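Local coordinates for possible atls1-like light-inducible protein (Prochlorococcus marinus, PDB 2XCZ), which belongs to the macrophage migration inhibitory factor family, whose compact alpha/beta subunits associate here as a trimer, at residues V62-I65 with G66-D69; G82-E85 with Q86-I90. All coordinates share one frame; numbering follows the deposited sequence.

Contact 1 of 2, residues V62-I65 with G66-D69; sequences VKSI and GALD
Ser64 OG meets the Gly66 carbonyl at its oxygen end, tilted 35° out of the plane of that flat group. The hydroxyl donates a hydrogen bond of 2.7 Å from Ser64 OG to Gly66 O. It gets there because OG is anti to the backbone N (chi1 -173°), which swings it forward along the chain, over the bend formed by the next two residues. Ser64 CB follows it closely, 3.0 Å from Gly66 O, so the carbonyl oxygen meets both atoms of this short side chain.

Two apolar groups pack on the serine. The methyl CB of Ala67 comes to 3.9 Å from Ser64 OG, while the CD1 branch of Leu68 reaches back to within 4.0 Å of Ser64 CB. The Ile65 side chain points away from the bend and packs on Trp107, Ala104 and Phe114. Gly66 and Ala67 both have positive phi, and with them the chain bends so that the Leu68 side chain points back toward the strand end.

Outside partners hold the backbone of the bend: Gly66 N is hydrogen-bonded to Asp101 OD1, Ala67 O to Arg72 NH1, and Leu68 O to Arg105 NH2 of a second subunit. The whole is a bend where strand 58-64 gives way to the loop before helix 72-88, with a serine hydroxyl bonded to the main-chain carbonyl two residues on, at the beta-to-alpha junction of a beta-alpha-beta unit in the MIF fold.

Contact 2 of 2, residues G82-E85 with Q86-I90; sequences GHIE and QNLGI
His83 O receives two hydrogen bonds from one residue, Asn87: its backbone N at 3.0 Å and its side-chain ND2 at 2.9 Å, approaching from opposite faces of the carbonyl plane. The amide is turned so that the acceptor lies nearly in its own plane, 10° out, and the ND2 bond is fairly straight. With CG beside the backbone N (chi1 -72°), Asn87 folds back toward the preceding turn, and the same ND2 comes to rest over the centre of the His83 ring, 3.4 Å above it, ring and amide inclined by 40°. Gln86 N to Gly82 O and Leu88 N to Ile84 O continue the helical bonding; Gly89 N to Glu85 O, at 3.1 Å, is weak, and there the helix ends on the positive phi of Gly89.

Beyond that glycine the chain doubles back. Ile90 O meets Glu85 CG at 3.1 Å and also accepts a CA-H...O contact from Glu85 CA, while Glu85 OE1 bonds to Ala92 N. On the inner face, Ile84 CG2 touches Leu88 CD1 at 3.9 Å and Ile90 CB at 4.0 Å, and the two isoleucines run side by side.

Ile84 and Ile90 cover strands 58-64 and 95-101, packing on Cys58 and Ile95. His83, Asn87 and Leu88 instead face helix 16-31, where Leu19 touches the latter two and its O accepts from His83 NE2.

In the fold
Contact 1 precedes helix 72-88 and contact 2 takes in its C-terminal end, within one beta-alpha-beta unit that runs from strand 58-64 to strand 95-101. They do not touch; their centres lie about 22 Å apart, on opposite sides of the chain's centre. In contact 1 Ser64 and Leu68 are buried; in contact 2 the buried His83, Ile84 and Ile90 contrast with the exposed Glu85, Gln86 and Gly89. Contact 1 is a compact bend with a single hydrogen bond between its segments, and it touches both other subunits of the trimer. Contact 2 is untouched by other chains; repeated helical bonds with a side-chain reinforcement run along it, while its apolar face lies on the sheet.

Contact 1 of 2, residues V62-I65 with G66-D69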
loop_
_atom_site.group_PDB
_atom_site.type_symbol
_atom_site.label_atom_id
_atom_site.label_comp_id
_atom_site.label_asym_id
_atom_site.label_seq_id
_atom_site.Cartn_x
_atom_site.Cartn_y
_atom_site.Cartn_z
ATOM N N VAL A 62 3.708 -5.791 6.004
ATOM C CA VAL A 62 4.085 -7.180 5.973
ATOM C C VAL A 62 2.842 -8.027 5.779
ATOM O O VAL A 62 1.870 -7.850 6.493
ATOM C CB VAL A 62 4.793 -7.612 7.276
ATOM C CG1 VAL A 62 5.023 -9.134 7.292
ATOM C CG2 VAL A 62 6.129 -6.882 7.422
ATOM N N LYS A 63 2.887 -8.939 4.807
ATOM C CA LYS A 63 1.795 -9.895 4.605
ATOM C C LYS A 63 2.346 -11.307 4.520
ATOM O O LYS A 63 3.461 -11.541 4.063
ATOM C CB LYS A 63 0.972 -9.575 3.347
ATOM C CG LYS A 63 0.338 -8.192 3.340
ATOM C CD LYS A 63 -0.516 -8.012 2.094
ATOM C CE LYS A 63 -1.069 -6.596 1.981
ATOM N NZ LYS A 63 -1.764 -6.120 3.225
ATOM N N SER A 64 1.539 -12.261 4.969
ATOM C CA SER A 64 1.896 -13.661 4.858
ATOM C C SER A 64 0.627 -14.487 4.811
ATOM O O SER A 64 -0.406 -14.073 5.360
ATOM C CB SER A 64 2.719 -14.094 6.076
ATOM O OG SER A 64 3.212 -15.411 5.896
ATOM N N ILE A 65 0.699 -15.641 4.141
ATOM C CA ILE A 65 -0.340 -16.644 4.271
ATOM C C ILE A 65 0.018 -17.432 5.530
ATOM O O ILE A 65 0.925 -18.272 5.526
ATOM C CB ILE A 65 -0.452 -17.562 3.023
ATOM C CG1 ILE A 65 -0.867 -16.762 1.784
ATOM C CG2 ILE A 65 -1.482 -18.675 3.283
ATOM C CD1 ILE A 65 -0.724 -17.544 0.480
ATOM N N GLY A 66 -0.694 -17.132 6.605
ATOM C CA GLY A 66 -0.374 -17.641 7.925
ATOM C C GLY A 66 1.017 -17.236 8.390
ATOM O O GLY A 66 1.594 -16.256 7.893
ATOM N N ALA A 67 1.529 -17.988 9.364
ATOM C CA ALA A 67 2.876 -17.820 9.924
ATOM C C ALA A 67 3.020 -16.578 10.807
ATOM O O ALA A 67 4.137 -16.172 11.132
ATOM C CB ALA A 67 3.940 -17.845 8.827
ATOM N N LEU A 68 1.889 -15.995 11.191
ATOM C CA LEU A 68 1.888 -14.790 12.017
ATOM C C LEU A 68 1.153 -15.031 13.335
ATOM O O LEU A 68 0.518 -14.133 13.883
ATOM C CB LEU A 68 1.278 -13.597 11.237
ATOM C CG LEU A 68 2.049 -13.181 9.973
ATOM C CD1 LEU A 68 1.276 -12.130 9.199
ATOM C CD2 LEU A 68 3.444 -12.658 10.340
ATOM N N ASP A 69 1.272 -16.251 13.850
ATOM C CA ASP A 69 0.606 -16.639 15.087
ATOM C C ASP A 69 1.462 -16.368 16.328
ATOM O O ASP A 69 2.701 -16.325 16.260
ATOM C CB ASP A 69 0.238 -18.127 15.023
ATOM C CG ASP A 69 -0.501 -18.497 13.730
ATOM O OD1 ASP A 69 -1.569 -17.916 13.455
ATOM O OD2 ASP A 69 -0.030 -19.407 13.010
#

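Contact 2 of 2, residues G82-E85 with Q86-I90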
loop_
_atom_site.group_PDB
_atom_site.type_symbol
_atom_site.label_atom_id
_atom_site.label_comp_id
_atom_site.label_asym_id
_atom_site.label_seq_id
_atom_site.Cartn_x
_atom_site.Cartn_y
_atom_site.Cartn_z
ATOM N N GLY A 82 14.875 -3.579 13.652
ATOM C CA GLY A 82 16.328 -3.678 13.830
ATOM C C GLY A 82 17.100 -3.538 12.528
ATOM O O GLY A 82 18.096 -2.790 12.453
ATOM N N HIS A 83 16.628 -4.236 11.497
ATOM C CA HIS A 83 17.252 -4.205 10.174
ATOM C C HIS A 83 17.196 -2.789 9.589
ATOM O O HIS A 83 18.185 -2.280 9.047
ATOM C CB HIS A 83 16.561 -5.210 9.241
ATOM C CG HIS A 83 17.326 -5.484 7.985
ATOM N ND1 HIS A 83 18.428 -6.311 7.956
ATOM C CD2 HIS A 83 17.155 -5.032 6.718
ATOM C CE1 HIS A 83 18.907 -6.354 6.724
ATOM N NE2 HIS A 83 18.147 -5.594 5.951
ATOM N N ILE A 84 16.041 -2.136 9.727
ATOM C CA ILE A 84 15.864 -0.795 9.190
ATOM C C ILE A 84 16.678 0.265 9.959
ATOM O O ILE A 84 17.254 1.165 9.356
ATOM C CB ILE A 84 14.365 -0.421 9.057
ATOM C CG1 ILE A 84 13.723 -1.293 7.967
ATOM C CG2 ILE A 84 14.219 1.067 8.749
ATOM C CD1 ILE A 84 12.208 -1.290 7.959
ATOM N N GLU A 85 16.719 0.138 11.283
ATOM C CA GLU A 85 17.535 0.986 12.149
ATOM C C GLU A 85 18.992 0.953 11.717
ATOM O O GLU A 85 19.619 1.992 11.531
ATOM C CB GLU A 85 17.476 0.479 13.585
ATOM C CG GLU A 85 16.489 1.165 14.474
ATOM C CD GLU A 85 16.934 1.165 15.929
ATOM O OE1 GLU A 85 16.551 2.086 16.670
ATOM O OE2 GLU A 85 17.673 0.234 16.332
ATOM N N GLN A 86 19.506 -0.264 11.570
ATOM C CA GLN A 86 20.908 -0.514 11.211
ATOM C C GLN A 86 21.259 0.002 9.804
ATOM O O GLN A 86 22.287 0.664 9.614
ATOM C CB GLN A 86 21.187 -2.019 11.344
ATOM C CG GLN A 86 22.539 -2.514 10.859
ATOM C CD GLN A 86 23.536 -2.651 11.988
ATOM O OE1 GLN A 86 23.805 -3.758 12.466
ATOM N NE2 GLN A 86 24.085 -1.526 12.432
ATOM N N ASN A 87 20.393 -0.280 8.833
ATOM C CA ASN A 87 20.698 -0.048 7.426
ATOM C C ASN A 87 20.227 1.289 6.849
ATOM O O ASN A 87 20.838 1.809 5.908
ATOM C CB ASN A 87 20.166 -1.215 6.596
ATOM C CG ASN A 87 20.979 -2.478 6.800
ATOM O OD1 ASN A 87 22.057 -2.624 6.224
ATOM N ND2 ASN A 87 20.471 -3.397 7.610
ATOM N N LEU A 88 19.164 1.853 7.414
ATOM C CA LEU A 88 18.645 3.141 6.940
ATOM C C LEU A 88 18.815 4.273 7.940
ATOM O O LEU A 88 18.557 5.422 7.608
ATOM C CB LEU A 88 17.169 3.028 6.514
ATOM C CG LEU A 88 16.885 2.057 5.369
ATOM C CD1 LEU A 88 15.377 1.959 5.134
ATOM C CD2 LEU A 88 17.634 2.489 4.102
ATOM N N GLY A 89 19.242 3.937 9.155
ATOM C CA GLY A 89 19.429 4.917 10.219
ATOM C C GLY A 89 18.126 5.532 10.698
ATOM O O GLY A 89 18.109 6.676 11.160
ATOM N N ILE A 90 17.030 4.789 10.567
ATOM C CA ILE A 90 15.732 5.242 11.070
ATOM C C ILE A 90 15.518 4.587 12.430
ATOM O O ILE A 90 15.552 3.363 12.539
ATOM C CB ILE A 90 14.564 4.863 10.114
ATOM C CG1 ILE A 90 14.811 5.460 8.726
ATOM C CG2 ILE A 90 13.217 5.329 10.687
ATOM C CD1 ILE A 90 13.811 5.015 7.645
#